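Local coordinates for protein antisigma-factor antagonist, STAS (Rhodobacter sphaeroides, PDB 3OIZ) that probably takes part in anion transport as a SulP-like membrane protein, of which this chain is the STAS domain, at residues A[4-8]-A[20-26]; A[34-40]-A[67-72]; A[45-51]-A[77-83]. All coordinates share one frame; numbering follows the deposited sequence. Where two conformers were deposited one is given.

Interaction 1: A[4-8]-A[20-26]; sequences LFGVT and YRVEGQL
Phe5 has CG between its backbone N and carbonyl carbon (chi1 79°), which swings the ring off the strand to where Leu26 meets it. The two side chains cross at about a right angle, with Leu26 CD2 3.8 Å from Phe5 CG. Nearer the backbone, Phe5 CB lies 3.4 Å from Gln25 O. The ring packs against Phe34 of helix 31-36, with Asp33 also in contact. With an alanine here, Leu26 CD2 would probably lose the ring it rests on, leaving a gap toward that helix.

Further along the same face, Val7 and Val22 lie side by side and point the same way, CG2 to CG2 4.1 Å. Val7 CG1 comes at the edge of the Tyr20 ring, 3.7 Å from Tyr20 CD1. On the other face, Thr8 OG1 reaches Arg21 through two waters, one bound to Arg21 O and the other to Arg21 NH1, which also forms a salt bridge with Glu10.

The axes of strands 5-8 and 20-23 run at 168°, nearly antiparallel. Gly6 and Glu23 exchange two bonds, Gly6 N to Glu23 O being 2.8 Å. Thr8 and Arg21 form the next hydrogen-bonded pair, with Arg21 N 2.8 Å from Thr8 O. At the corner, Gln25 N lies 2.8 Å from Leu4 O but stands 37° out of the carbonyl plane, and a water joins the same oxygen to Gln25 NE2. Gly24 has a positive phi that would press a CB against the preceding carbonyl O; a CB would also run into Leu4 O and Phe5 CA. With Val7-Val22 and Phe5-Gly24 as the non-hydrogen-bonded pairs, this is an antiparallel ladder, and strand 5-11 turning directly into strand 17-23 makes it a beta hairpin, the first two strands of the STAS sheet.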
loop_
_atom_site.group_PDB
_atom_site.type_symbol
_atom_site.label_atom_id
_atom_site.label_comp_id
_atom_site.label_asym_id
_atom_site.label_seq_id
_atom_site.Cartn_x
_atom_site.Cartn_y
_atom_site.Cartn_z
ATOM N N LEU A 4 -14.223 -4.351 0.037
ATOM C CA LEU A 4 -14.141 -3.663 1.317
ATOM C C LEU A 4 -13.015 -2.688 1.391
ATOM O O LEU A 4 -12.875 -2.020 2.404
ATOM C CB LEU A 4 -13.950 -4.654 2.456
ATOM C CG LEU A 4 -15.089 -5.625 2.662
ATOM C CD1 LEU A 4 -14.756 -6.442 3.891
ATOM C CD2 LEU A 4 -16.395 -4.894 2.891
ATOM N N PHE A 5 -12.211 -2.593 0.336
ATOM C CA PHE A 5 -11.115 -1.639 0.347
ATOM C C PHE A 5 -10.919 -1.067 -1.054
ATOM O O PHE A 5 -11.403 -1.619 -2.038
ATOM C CB PHE A 5 -9.806 -2.277 0.861
ATOM C CG PHE A 5 -9.088 -3.108 -0.171
ATOM C CD1 PHE A 5 -8.045 -2.565 -0.914
ATOM C CD2 PHE A 5 -9.474 -4.433 -0.408
ATOM C CE1 PHE A 5 -7.381 -3.353 -1.897
ATOM C CE2 PHE A 5 -8.822 -5.217 -1.375
ATOM C CZ PHE A 5 -7.783 -4.672 -2.131
ATOM N N GLY A 6 -10.213 0.034 -1.130
ATOM C CA GLY A 6 -9.950 0.672 -2.409
ATOM C C GLY A 6 -8.535 1.246 -2.414
ATOM O O GLY A 6 -7.987 1.594 -1.361
ATOM N N VAL A 7 -7.926 1.282 -3.596
ATOM C CA VAL A 7 -6.598 1.903 -3.740
ATOM C C VAL A 7 -6.658 2.842 -4.930
ATOM O O VAL A 7 -7.124 2.462 -6.016
ATOM C CB VAL A 7 -5.447 0.851 -3.925
ATOM C CG1 VAL A 7 -4.081 1.570 -4.102
ATOM C CG2 VAL A 7 -5.371 -0.166 -2.755
ATOM N N THR A 8 -6.204 4.082 -4.742
ATOM C CA THR A 8 -6.077 5.003 -5.867
ATOM C C THR A 8 -4.671 5.524 -5.810
ATOM O O THR A 8 -3.970 5.313 -4.802
ATOM C CB THR A 8 -7.058 6.195 -5.749
ATOM O OG1 THR A 8 -6.859 6.832 -4.485
ATOM C CG2 THR A 8 -8.510 5.713 -5.813
ATOM N N TYR A 20 0.236 6.190 -3.367
ATOM C CA TYR A 20 -0.917 5.295 -3.357
ATOM C C TYR A 20 -1.718 5.576 -2.096
ATOM O O TYR A 20 -1.152 5.670 -1.020
ATOM C CB TYR A 20 -0.422 3.871 -3.330
ATOM C CG TYR A 20 0.055 3.324 -4.656
ATOM C CD1 TYR A 20 -0.838 2.695 -5.534
ATOM C CD2 TYR A 20 1.402 3.455 -5.057
ATOM C CE1 TYR A 20 -0.392 2.181 -6.777
ATOM C CE2 TYR A 20 1.840 2.943 -6.280
ATOM C CZ TYR A 20 0.946 2.298 -7.128
ATOM O OH TYR A 20 1.361 1.797 -8.347
ATOM N N ARG A 21 -3.039 5.679 -2.216
ATOM C CA ARG A 21 -3.900 5.950 -1.082
ATOM C C ARG A 21 -4.805 4.732 -0.913
ATOM O O ARG A 21 -5.589 4.405 -1.796
ATOM C CB ARG A 21 -4.700 7.253 -1.287
ATOM C CG ARG A 21 -3.749 8.487 -1.181
ATOM C CD ARG A 21 -4.518 9.839 -1.239
ATOM N NE ARG A 21 -3.556 10.942 -1.329
ATOM C CZ ARG A 21 -3.125 11.477 -2.475
ATOM N NH1 ARG A 21 -3.578 11.024 -3.647
ATOM N NH2 ARG A 21 -2.241 12.469 -2.466
ATOM N N VAL A 22 -4.674 4.065 0.227
ATOM C CA VAL A 22 -5.460 2.890 0.513
ATOM C C VAL A 22 -6.550 3.271 1.527
ATOM O O VAL A 22 -6.278 3.937 2.550
ATOM C CB VAL A 22 -4.539 1.809 1.153
ATOM C CG1 VAL A 22 -5.312 0.537 1.314
ATOM C CG2 VAL A 22 -3.247 1.540 0.311
ATOM N N GLU A 23 -7.786 2.852 1.263
ATOM C CA GLU A 23 -8.904 3.117 2.200
ATOM C C GLU A 23 -9.776 1.898 2.391
ATOM O O GLU A 23 -9.927 1.091 1.476
ATOM C CB GLU A 23 -9.781 4.285 1.741
ATOM C CG GLU A 23 -10.349 4.108 0.369
ATOM C CD GLU A 23 -11.648 3.287 0.317
ATOM O OE1 GLU A 23 -12.230 2.907 1.375
ATOM O OE2 GLU A 23 -12.092 3.008 -0.819
ATOM N N GLY A 24 -10.328 1.744 3.592
ATOM C CA GLY A 24 -11.216 0.610 3.859
ATOM C C GLY A 24 -10.523 -0.490 4.663
ATOM O O GLY A 24 -9.573 -0.221 5.408
ATOM N N GLN A 25 -10.970 -1.732 4.492
ATOM C CA GLN A 25 -10.612 -2.840 5.422
ATOM C C GLN A 25 -9.640 -3.785 4.735
ATOM O O GLN A 25 -9.921 -4.228 3.627
ATOM C CB GLN A 25 -11.864 -3.664 5.803
ATOM C CG GLN A 25 -13.158 -2.819 6.041
ATOM C CD GLN A 25 -12.938 -1.667 7.012
ATOM O OE1 GLN A 25 -12.189 -1.800 8.000
ATOM N NE2 GLN A 25 -13.530 -0.520 6.713
ATOM N N LEU A 26 -8.518 -4.085 5.393
ATOM C CA LEU A 26 -7.516 -5.003 4.834
ATOM C C LEU A 26 -7.514 -6.266 5.685
ATOM O O LEU A 26 -7.215 -6.215 6.902
ATOM C CB LEU A 26 -6.111 -4.369 4.819
ATOM C CG LEU A 26 -6.098 -3.052 4.028
ATOM C CD1 LEU A 26 -4.743 -2.425 4.124
ATOM C CD2 LEU A 26 -6.451 -3.267 2.554
HETATM O O HOH W 1 -14.791 -0.646 3.929
HETATM O O HOH W 2 -8.227 5.435 -2.142
HETATM O O HOH W 3 -5.148 9.028 -4.594
#

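Interaction 2: A[34-40]-A[67-72]; sequences FMAAFDF and MAVLKF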
loop_
_atom_site.group_PDB
_atom_site.type_symbol
_atom_site.label_atom_id
_atom_site.label_comp_id
_atom_site.label_asym_id
_atom_site.label_seq_id
_atom_site.Cartn_x
_atom_site.Cartn_y
_atom_site.Cartn_z
ATOM N N PHE A 34 -5.114 -6.836 -2.900
ATOM C CA PHE A 34 -4.295 -5.719 -2.434
ATOM C C PHE A 34 -2.985 -5.630 -3.254
ATOM O O PHE A 34 -2.592 -4.544 -3.723
ATOM C CB PHE A 34 -4.043 -5.893 -0.929
ATOM C CG PHE A 34 -3.073 -4.920 -0.367
ATOM C CD1 PHE A 34 -3.493 -3.644 0.038
ATOM C CD2 PHE A 34 -1.738 -5.284 -0.198
ATOM C CE1 PHE A 34 -2.549 -2.708 0.571
ATOM C CE2 PHE A 34 -0.814 -4.388 0.341
ATOM C CZ PHE A 34 -1.207 -3.103 0.741
HETATM N N MSE A 35 -2.283 -6.751 -3.395
HETATM C CA MSE A 35 -1.037 -6.770 -4.195
HETATM C C MSE A 35 -1.248 -6.301 -5.633
HETATM O O MSE A 35 -0.431 -5.533 -6.162
HETATM C CB MSE A 35 -0.375 -8.164 -4.186
HETATM C CG MSE A 35 0.047 -8.647 -2.795
HETATM SE SE MSE A 35 1.199 -7.454 -1.819
HETATM C CE MSE A 35 2.776 -7.665 -2.876
ATOM N N ALA A 36 -2.372 -6.699 -6.233
ATOM C CA ALA A 36 -2.655 -6.391 -7.617
ATOM C C ALA A 36 -2.928 -4.916 -7.838
ATOM O O ALA A 36 -2.958 -4.459 -9.009
ATOM C CB ALA A 36 -3.827 -7.186 -8.066
ATOM N N ALA A 37 -3.147 -4.181 -6.741
ATOM C CA ALA A 37 -3.379 -2.731 -6.838
ATOM C C ALA A 37 -2.138 -1.916 -7.238
ATOM O O ALA A 37 -2.262 -0.767 -7.694
ATOM C CB ALA A 37 -3.969 -2.193 -5.563
ATOM N N PHE A 38 -0.951 -2.483 -7.076
ATOM C CA PHE A 38 0.291 -1.701 -7.247
ATOM C C PHE A 38 1.009 -2.054 -8.562
ATOM O O PHE A 38 1.047 -3.215 -8.983
ATOM C CB PHE A 38 1.231 -1.948 -6.048
ATOM C CG PHE A 38 0.617 -1.586 -4.738
ATOM C CD1 PHE A 38 0.681 -0.273 -4.274
ATOM C CD2 PHE A 38 -0.016 -2.551 -3.953
ATOM C CE1 PHE A 38 0.089 0.092 -3.046
ATOM C CE2 PHE A 38 -0.624 -2.207 -2.725
ATOM C CZ PHE A 38 -0.568 -0.893 -2.260
ATOM N N ASP A 39 1.600 -1.058 -9.199
ATOM C CA ASP A 39 2.424 -1.303 -10.377
ATOM C C ASP A 39 3.887 -1.251 -9.939
ATOM O O ASP A 39 4.515 -0.173 -9.912
ATOM C CB ASP A 39 2.164 -0.216 -11.420
ATOM C CG ASP A 39 3.045 -0.368 -12.665
ATOM O OD1 ASP A 39 3.821 -1.363 -12.751
ATOM O OD2 ASP A 39 2.981 0.529 -13.560
ATOM N N PHE A 40 4.434 -2.413 -9.599
ATOM C CA PHE A 40 5.778 -2.487 -9.046
ATOM C C PHE A 40 6.852 -2.183 -10.092
ATOM O O PHE A 40 7.980 -1.820 -9.736
ATOM C CB PHE A 40 6.004 -3.861 -8.394
ATOM C CG PHE A 40 5.080 -4.133 -7.238
ATOM C CD1 PHE A 40 5.145 -3.378 -6.057
ATOM C CD2 PHE A 40 4.106 -5.114 -7.342
ATOM C CE1 PHE A 40 4.258 -3.616 -4.999
ATOM C CE2 PHE A 40 3.235 -5.372 -6.287
ATOM C CZ PHE A 40 3.308 -4.625 -5.115
HETATM N N MSE A 67 5.366 -6.598 2.093
HETATM C CA MSE A 67 5.802 -7.150 0.813
HETATM C C MSE A 67 5.688 -6.121 -0.318
HETATM O O MSE A 67 6.577 -6.060 -1.188
HETATM C CB MSE A 67 5.034 -8.446 0.480
HETATM C CG MSE A 67 5.500 -9.138 -0.804
HETATM SE SE MSE A 67 7.353 -9.715 -0.699
HETATM C CE MSE A 67 7.021 -11.334 0.297
ATOM N N ALA A 68 4.605 -5.322 -0.315
ATOM C CA ALA A 68 4.435 -4.308 -1.352
ATOM C C ALA A 68 5.596 -3.306 -1.205
ATOM O O ALA A 68 6.233 -2.904 -2.206
ATOM C CB ALA A 68 3.114 -3.599 -1.196
ATOM N N VAL A 69 5.865 -2.889 0.039
ATOM C CA VAL A 69 7.003 -2.006 0.302
ATOM C C VAL A 69 8.327 -2.606 -0.207
ATOM O O VAL A 69 9.105 -1.924 -0.934
ATOM C CB VAL A 69 7.110 -1.668 1.800
ATOM C CG1 VAL A 69 8.464 -0.949 2.084
ATOM C CG2 VAL A 69 5.889 -0.768 2.233
ATOM N N LEU A 70 8.585 -3.861 0.167
ATOM C CA LEU A 70 9.814 -4.518 -0.251
ATOM C C LEU A 70 9.927 -4.569 -1.782
ATOM O O LEU A 70 11.004 -4.285 -2.327
ATOM C CB LEU A 70 9.872 -5.947 0.320
ATOM C CG LEU A 70 11.131 -6.752 -0.011
ATOM C CD1 LEU A 70 12.388 -5.970 0.420
ATOM C CD2 LEU A 70 11.076 -8.072 0.700
ATOM N N LYS A 71 8.816 -4.900 -2.467
ATOM C CA LYS A 71 8.840 -4.998 -3.931
ATOM C C LYS A 71 9.136 -3.682 -4.632
ATOM O O LYS A 71 9.913 -3.667 -5.627
ATOM C CB LYS A 71 7.552 -5.627 -4.479
ATOM C CG LYS A 71 7.498 -7.143 -4.167
ATOM C CD LYS A 71 6.168 -7.789 -4.538
ATOM C CE LYS A 71 5.911 -7.706 -5.996
ATOM N NZ LYS A 71 6.063 -9.040 -6.626
ATOM N N PHE A 72 8.547 -2.585 -4.133
ATOM C CA PHE A 72 8.934 -1.242 -4.620
ATOM C C PHE A 72 10.383 -0.923 -4.352
ATOM O O PHE A 72 11.071 -0.406 -5.250
ATOM C CB PHE A 72 8.047 -0.148 -4.032
ATOM C CG PHE A 72 6.716 -0.024 -4.715
ATOM C CD1 PHE A 72 6.637 0.318 -6.077
ATOM C CD2 PHE A 72 5.562 -0.190 -4.005
ATOM C CE1 PHE A 72 5.391 0.484 -6.694
ATOM C CE2 PHE A 72 4.301 -0.044 -4.628
ATOM C CZ PHE A 72 4.221 0.290 -5.953
#
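Phe38, Phe40 and Phe72 form an aromatic cluster on one face of the sheet in the STAS alpha/beta fold, between the chain following helix 31-36 and helix 59-74. No hydrogen bond crosses this contact, so the evidence for it is side-chain packing. Phe40 turns its edge to the face of Phe72, their centroids 4.8 Å apart and their planes at 57°. Phe40 CD1 sits over the centre of the Phe72 ring. Phe38 approaches the same ring from its edge, in the ring plane, with Phe38 CD1 3.6 Å from Phe72 CE2.

Phe40 is itself covered on both faces. Lys71 bends at chi3 (63°), which lays CE over one face, 3.8 Å from the Phe40 centroid and 26° off the ring normal: a CH-pi contact made by the aliphatic part of the lysine. Phe38 CB lies over the opposite face, offset toward the rim. The small side chain of Ala68 is consistent with the close approach of the Phe40 ring to the helix, CE1 standing 3.5 Å from Ala68 O and 4.0 Å from Ala68 CB.

At the other end, selenomethionine Met35, bent at both chi2 and chi3, puts its methyl between two side chains of the helix. Met35 CE is 3.7 Å from Met67 CG and 3.8 Å from Lys71 CD.

Beneath the cluster lies the sheet: Phe72 touches Val47 and Val79, and Phe38 rests on Ile49. Tyr20 of strand 17-23 meets the Phe38 ring and bonds through OH to Asp39 N, while Ala37 packs on Val7 of strand 5-11.

Interaction 3: A[45-51]-A[77-83]; sequences DRVVIDV and AEVRIVG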
loop_
_atom_site.group_PDB
_atom_site.type_symbol
_atom_site.label_atom_id
_atom_site.label_comp_id
_atom_site.label_asym_id
_atom_site.label_seq_id
_atom_site.Cartn_x
_atom_site.Cartn_y
_atom_site.Cartn_z
ATOM N N ASP A 45 11.335 7.192 -8.548
ATOM C CA ASP A 45 12.345 7.435 -7.505
ATOM C C ASP A 45 11.758 7.218 -6.115
ATOM O O ASP A 45 12.450 6.777 -5.210
ATOM C CB ASP A 45 12.879 8.841 -7.616
ATOM C CG ASP A 45 13.726 9.047 -8.860
ATOM O OD1 ASP A 45 14.249 8.067 -9.455
ATOM O OD2 ASP A 45 13.851 10.205 -9.244
ATOM N N ARG A 46 10.475 7.537 -5.943
ATOM C CA ARG A 46 9.845 7.488 -4.609
ATOM C C ARG A 46 8.445 6.946 -4.714
ATOM O O ARG A 46 7.746 7.210 -5.682
ATOM C CB ARG A 46 9.799 8.878 -3.972
ATOM C CG ARG A 46 11.169 9.423 -3.640
ATOM C CD ARG A 46 11.130 10.885 -3.115
ATOM N NE ARG A 46 10.349 11.794 -3.963
ATOM C CZ ARG A 46 10.786 12.335 -5.095
ATOM N NH1 ARG A 46 12.019 12.074 -5.541
ATOM N NH2 ARG A 46 9.998 13.157 -5.772
ATOM N N VAL A 47 8.042 6.188 -3.695
ATOM C CA VAL A 47 6.684 5.724 -3.580
ATOM C C VAL A 47 6.238 6.031 -2.165
ATOM O O VAL A 47 6.966 5.757 -1.200
ATOM C CB VAL A 47 6.566 4.197 -3.873
ATOM C CG1 VAL A 47 5.164 3.684 -3.542
ATOM C CG2 VAL A 47 6.916 3.921 -5.327
ATOM N N VAL A 48 5.033 6.568 -2.031
ATOM C CA VAL A 48 4.404 6.706 -0.718
ATOM C C VAL A 48 3.202 5.769 -0.717
ATOM O O VAL A 48 2.404 5.788 -1.662
ATOM C CB VAL A 48 3.938 8.150 -0.491
ATOM C CG1 VAL A 48 3.179 8.268 0.854
ATOM C CG2 VAL A 48 5.134 9.095 -0.572
ATOM N N ILE A 49 3.057 4.965 0.340
ATOM C CA ILE A 49 1.809 4.187 0.519
ATOM C C ILE A 49 1.099 4.731 1.744
ATOM O O ILE A 49 1.573 4.572 2.883
ATOM C CB ILE A 49 2.072 2.678 0.629
ATOM C CG1 ILE A 49 2.887 2.172 -0.589
ATOM C CG2 ILE A 49 0.743 1.889 0.771
ATOM C CD1 ILE A 49 3.216 0.693 -0.457
ATOM N N ASP A 50 -0.041 5.376 1.500
ATOM C CA ASP A 50 -0.775 6.082 2.529
ATOM C C ASP A 50 -1.884 5.155 2.990
ATOM O O ASP A 50 -2.851 4.919 2.252
ATOM C CB ASP A 50 -1.334 7.408 1.974
ATOM C CG ASP A 50 -2.064 8.238 3.032
ATOM O OD1 ASP A 50 -2.667 7.687 3.968
ATOM O OD2 ASP A 50 -2.058 9.474 2.894
ATOM N N VAL A 51 -1.753 4.634 4.207
ATOM C CA VAL A 51 -2.796 3.760 4.774
ATOM C C VAL A 51 -3.592 4.456 5.924
ATOM O O VAL A 51 -4.302 3.793 6.692
ATOM C CB VAL A 51 -2.188 2.401 5.254
ATOM C CG1 VAL A 51 -1.647 1.627 4.048
ATOM C CG2 VAL A 51 -1.091 2.619 6.343
ATOM N N ALA A 77 12.969 2.154 -5.771
ATOM C CA ALA A 77 12.307 3.315 -5.155
ATOM C C ALA A 77 12.646 3.459 -3.684
ATOM O O ALA A 77 12.820 2.460 -2.965
ATOM C CB ALA A 77 10.772 3.207 -5.311
ATOM N N GLU A 78 12.702 4.703 -3.229
ATOM C CA GLU A 78 12.652 5.007 -1.793
ATOM C C GLU A 78 11.169 4.944 -1.408
ATOM O O GLU A 78 10.353 5.548 -2.075
ATOM C CB GLU A 78 13.174 6.418 -1.575
ATOM C CG GLU A 78 12.879 6.993 -0.233
ATOM C CD GLU A 78 13.280 8.458 -0.146
ATOM O OE1 GLU A 78 14.199 8.864 -0.909
ATOM O OE2 GLU A 78 12.656 9.197 0.668
ATOM N N VAL A 79 10.825 4.201 -0.369
ATOM C CA VAL A 79 9.420 3.966 -0.054
ATOM C C VAL A 79 9.147 4.398 1.370
ATOM O O VAL A 79 9.952 4.114 2.315
ATOM C CB VAL A 79 9.024 2.473 -0.194
ATOM C CG1 VAL A 79 7.538 2.271 0.091
ATOM C CG2 VAL A 79 9.395 1.916 -1.598
ATOM N N ARG A 80 8.033 5.094 1.529
ATOM C CA ARG A 80 7.575 5.406 2.875
ATOM C C ARG A 80 6.102 5.113 3.067
ATOM O O ARG A 80 5.299 5.319 2.145
ATOM C CB ARG A 80 7.878 6.839 3.253
ATOM C CG ARG A 80 7.230 7.927 2.467
ATOM C CD ARG A 80 7.801 9.306 2.862
ATOM N NE ARG A 80 7.124 10.426 2.179
ATOM C CZ ARG A 80 6.066 11.095 2.667
ATOM N NH1 ARG A 80 5.548 10.778 3.856
ATOM N NH2 ARG A 80 5.523 12.094 1.964
ATOM N N ILE A 81 5.756 4.691 4.279
ATOM C CA ILE A 81 4.371 4.451 4.630
ATOM C C ILE A 81 3.901 5.671 5.415
ATOM O O ILE A 81 4.629 6.172 6.278
ATOM C CB ILE A 81 4.195 3.189 5.510
ATOM C CG1 ILE A 81 4.587 1.930 4.719
ATOM C CG2 ILE A 81 2.716 3.055 5.906
ATOM C CD1 ILE A 81 4.495 0.578 5.560
ATOM N N VAL A 82 2.704 6.159 5.099
ATOM C CA VAL A 82 2.040 7.234 5.861
ATOM C C VAL A 82 0.827 6.628 6.526
ATOM O O VAL A 82 0.101 5.843 5.903
ATOM C CB VAL A 82 1.567 8.373 4.920
ATOM C CG1 VAL A 82 0.621 9.352 5.639
ATOM C CG2 VAL A 82 2.771 9.140 4.366
ATOM N N GLY A 83 0.592 6.953 7.802
ATOM C CA GLY A 83 -0.645 6.468 8.446
ATOM C C GLY A 83 -0.564 5.085 9.070
ATOM O O GLY A 83 -1.599 4.519 9.389
#
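Val48 and Arg80 are paired neighbours on one face of two adjacent parallel strands of the STAS sheet, 46-51 and 78-82, linked in the chain by a beta-alpha-beta connection through helix 59-74. The short axes diverge by 17° and lie 4.6 Å apart at their closest.

Arg80 leaves the sheet on the face it shares with Val48. From CB, chi1 of 63° places CG between the backbone N and the carbonyl carbon, 3.9 Å from Val48 CG2. The chain then runs extended through CD, alongside the valine and pointing the same way. Arg80 NE comes nearest, 3.6 Å from Val48 CG2. Chi4 of 92° turns the guanidinium so that one face meets this methyl, with Arg80 CZ and NH2 each 3.9 Å from Val48 CG2. The other methyl, Val48 CG1, turns to Val82 and meets its CG2 at 3.6 Å. Nearby, Arg46 and Glu78 run side by side with their charged ends apart; Arg46 NE has its salt bridge with Glu17 instead.

On the reverse face Val47, Ile49, Val79 and Ile81 turn to helix 59-74, Ile49 touching Leu65 and Val79 touching Val69. Six backbone bonds hold the register. Val47 N and Val47 O reach Glu78 O and Arg80 N respectively, and Ile49 repeats the pattern with Arg80 O and Val82 N. The ladder ends with Val51 N donating to Val82 O at 2.8 Å.

From the N terminus, interaction 1 closes first: strand 5-11 turns back as strand 17-23, and the hairpin is complete before either other contact opens. Interactions 2 and 3 cross, because 34-40 pairs with 67-72 while 45-51, lying between them, pairs with 77-83 beyond. Interaction 2 closes a loop of 26 residues that includes strand 46-51, tying the end of helix 31-36 and the chain after it to helix 59-74. Interaction 3 closes one of 25 residues that includes helix 59-74 and adds the last strand. Tyr20 meets both: its backbone bonds to Val48 and Asp50 join hairpin to strand 46-51, and its ring packs against Phe72. Phe72 O probably accepts a hydrogen bond from Ala77 N.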